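Local coordinates for putative secreted protein (Pseudomonas aeruginosa, PDB 3NPD), which is of unknown function but, as a putative secreted member of a Pseudomonas-specific family, may be a virulence factor regulated by quorum sensing, at residues Ile88-Phe93 with Val102-Phe107. Sequence-based numbering, arbitrary orientation.
Sequences ILTYSF and VATERF
Phe93 O takes both Val102 N, at 2.9 Å, and, more weakly, Ala103 N, at 3.3 Å: two consecutive residues face Phe93, a classic beta bulge in the hairpin of strands 88-95 and 101-107. A water is the third donor to the same carbonyl and also bonds Ser92 OG and Thr104 OG1, tying the two hydroxyls of this non-hydrogen-bonded pair together. Beyond the bulge the pairing is regular antiparallel, and the bond from Tyr91 N to Glu105 O is nearly straight, with an N-H...O angle of 172°.

On the face with Leu89, Tyr91 and Phe93, the Tyr91 and Phe107 side chains cross at about a right angle, CD2 of Tyr91 lying 4.1 Å from CE1 of Phe107. With CG anti to its own carbonyl carbon and beside its backbone N (chi1 -66°), the Phe93 ring lies near the carbonyl that this N binds, and its edge meets Ala103 O in plane, CD1 to O 3.8 Å. Helix 62-74 lies over this face: Leu69 touches Phe93, Glu105 and Phe107, while Arg66 forms a salt bridge with Glu105 and a cation-pi contact with Phe107.

On the other face Thr90 and Arg106 run side by side. Thr90 OG1 approaches Arg106 CG at 3.4 Å, and Thr90 CG2 sits over one face of the guanidinium. Gln43 OE1, from the neighbouring strand 43-50, bonds both Thr90 OG1 and Arg106 NE. CG2 of Thr90 also meets CG2 of Thr104 at 4.0 Å.

Backbone hydrogen bonds thus hold the edge strand to 88-95; helix 62-74 adds Leu69 and the charge of Arg66 on the aromatic face, and Gln43 and the water bridge polar side chains on the other.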
loop_
_atom_site.group_PDB
_atom_site.type_symbol
_atom_site.label_atom_id
_atom_site.label_comp_id
_atom_site.label_asym_id
_atom_site.label_seq_id
_atom_site.Cartn_x
_atom_site.Cartn_y
_atom_site.Cartn_z
ATOM N N ILE A 88 8.496 -4.609 0.360
ATOM C CA ILE A 88 8.121 -3.294 -0.130
ATOM C C ILE A 88 6.660 -3.117 0.243
ATOM O O ILE A 88 5.850 -4.063 0.081
ATOM C CB ILE A 88 8.291 -3.214 -1.658
ATOM C CG1 ILE A 88 9.766 -3.217 -2.009
ATOM C CG2 ILE A 88 7.600 -1.938 -2.241
ATOM C CD1 ILE A 88 10.023 -3.519 -3.525
ATOM N N LEU A 89 6.343 -1.958 0.818
ATOM C CA LEU A 89 4.962 -1.531 1.063
ATOM C C LEU A 89 4.547 -0.701 -0.150
ATOM O O LEU A 89 5.167 0.296 -0.464
ATOM C CB LEU A 89 4.807 -0.760 2.395
ATOM C CG LEU A 89 4.076 -1.507 3.503
ATOM C CD1 LEU A 89 2.598 -1.881 3.125
ATOM C CD2 LEU A 89 4.973 -2.718 3.884
ATOM N N THR A 90 3.450 -1.090 -0.785
ATOM C CA THR A 90 2.940 -0.410 -1.966
ATOM C C THR A 90 1.521 0.076 -1.713
ATOM O O THR A 90 0.682 -0.715 -1.281
ATOM C CB THR A 90 2.927 -1.350 -3.171
ATOM O OG1 THR A 90 4.278 -1.734 -3.422
ATOM C CG2 THR A 90 2.303 -0.660 -4.443
ATOM N N TYR A 91 1.254 1.341 -2.017
ATOM C CA TYR A 91 -0.097 1.908 -1.992
ATOM C C TYR A 91 -0.519 2.095 -3.417
ATOM O O TYR A 91 0.125 2.833 -4.168
ATOM C CB TYR A 91 -0.154 3.256 -1.271
ATOM C CG TYR A 91 -0.012 3.022 0.161
ATOM C CD1 TYR A 91 -1.144 2.715 0.931
ATOM C CD2 TYR A 91 1.235 2.953 0.750
ATOM C CE1 TYR A 91 -1.045 2.380 2.253
ATOM C CE2 TYR A 91 1.355 2.637 2.097
ATOM C CZ TYR A 91 0.202 2.365 2.852
ATOM O OH TYR A 91 0.279 2.058 4.190
ATOM N N SER A 92 -1.623 1.451 -3.797
ATOM C CA SER A 92 -2.202 1.572 -5.132
ATOM C C SER A 92 -3.563 2.216 -5.014
ATOM O O SER A 92 -4.530 1.597 -4.554
ATOM C CB SER A 92 -2.251 0.202 -5.831
ATOM O OG SER A 92 -2.958 0.277 -7.055
ATOM N N PHE A 93 -3.631 3.471 -5.431
ATOM C CA PHE A 93 -4.898 4.238 -5.453
ATOM C C PHE A 93 -5.432 4.267 -6.857
ATOM O O PHE A 93 -4.695 4.576 -7.820
ATOM C CB PHE A 93 -4.667 5.676 -5.022
ATOM C CG PHE A 93 -4.248 5.851 -3.597
ATOM C CD1 PHE A 93 -2.887 5.805 -3.239
ATOM C CD2 PHE A 93 -5.195 6.123 -2.590
ATOM C CE1 PHE A 93 -2.504 5.989 -1.903
ATOM C CE2 PHE A 93 -4.794 6.296 -1.263
ATOM C CZ PHE A 93 -3.465 6.222 -0.931
ATOM N N VAL A 102 -4.591 6.547 -9.976
ATOM C CA VAL A 102 -4.481 7.849 -9.415
ATOM C C VAL A 102 -3.060 8.033 -8.957
ATOM O O VAL A 102 -2.412 8.998 -9.357
ATOM C CB VAL A 102 -5.461 8.043 -8.207
ATOM C CG1 VAL A 102 -5.243 9.386 -7.524
ATOM C CG2 VAL A 102 -6.938 7.897 -8.709
ATOM N N ALA A 103 -2.599 7.142 -8.093
ATOM C CA ALA A 103 -1.240 7.196 -7.598
ATOM C C ALA A 103 -0.778 5.822 -7.182
ATOM O O ALA A 103 -1.556 5.031 -6.712
ATOM C CB ALA A 103 -1.101 8.155 -6.415
ATOM N N THR A 104 0.509 5.562 -7.322
ATOM C CA THR A 104 1.108 4.312 -6.869
ATOM C C THR A 104 2.416 4.677 -6.162
ATOM O O THR A 104 3.329 5.225 -6.786
ATOM C CB THR A 104 1.318 3.287 -8.000
ATOM O OG1 THR A 104 0.119 3.193 -8.790
ATOM C CG2 THR A 104 1.600 1.892 -7.405
ATOM N N GLU A 105 2.508 4.334 -4.889
ATOM C CA GLU A 105 3.668 4.769 -4.084
ATOM C C GLU A 105 4.247 3.550 -3.353
ATOM O O GLU A 105 3.539 2.872 -2.590
ATOM C CB GLU A 105 3.246 5.849 -3.067
ATOM C CG GLU A 105 2.832 7.170 -3.734
ATOM C CD GLU A 105 3.908 7.808 -4.648
ATOM O OE1 GLU A 105 5.114 7.607 -4.408
ATOM O OE2 GLU A 105 3.553 8.593 -5.576
ATOM N N ARG A 106 5.525 3.263 -3.629
ATOM C CA ARG A 106 6.236 2.145 -3.029
ATOM C C ARG A 106 7.301 2.629 -2.065
ATOM O O ARG A 106 8.040 3.624 -2.325
ATOM C CB ARG A 106 6.935 1.320 -4.090
ATOM C CG ARG A 106 5.958 0.763 -5.082
ATOM C CD ARG A 106 6.600 -0.111 -6.171
ATOM N NE ARG A 106 5.513 -0.648 -6.997
ATOM C CZ ARG A 106 4.870 -0.003 -7.974
ATOM N NH1 ARG A 106 5.184 1.226 -8.302
ATOM N NH2 ARG A 106 3.838 -0.576 -8.596
ATOM N N PHE A 107 7.468 1.851 -0.997
ATOM C CA PHE A 107 8.422 2.152 0.053
ATOM C C PHE A 107 9.193 0.916 0.444
ATOM O O PHE A 107 8.583 -0.126 0.694
ATOM C CB PHE A 107 7.717 2.694 1.310
ATOM C CG PHE A 107 6.886 3.914 1.048
ATOM C CD1 PHE A 107 5.530 3.787 0.587
ATOM C CD2 PHE A 107 7.435 5.192 1.164
ATOM C CE1 PHE A 107 4.775 4.931 0.301
ATOM C CE2 PHE A 107 6.646 6.353 0.859
ATOM C CZ PHE A 107 5.337 6.216 0.427
HETATM O O HOH W 1 -2.477 2.710 -8.536
#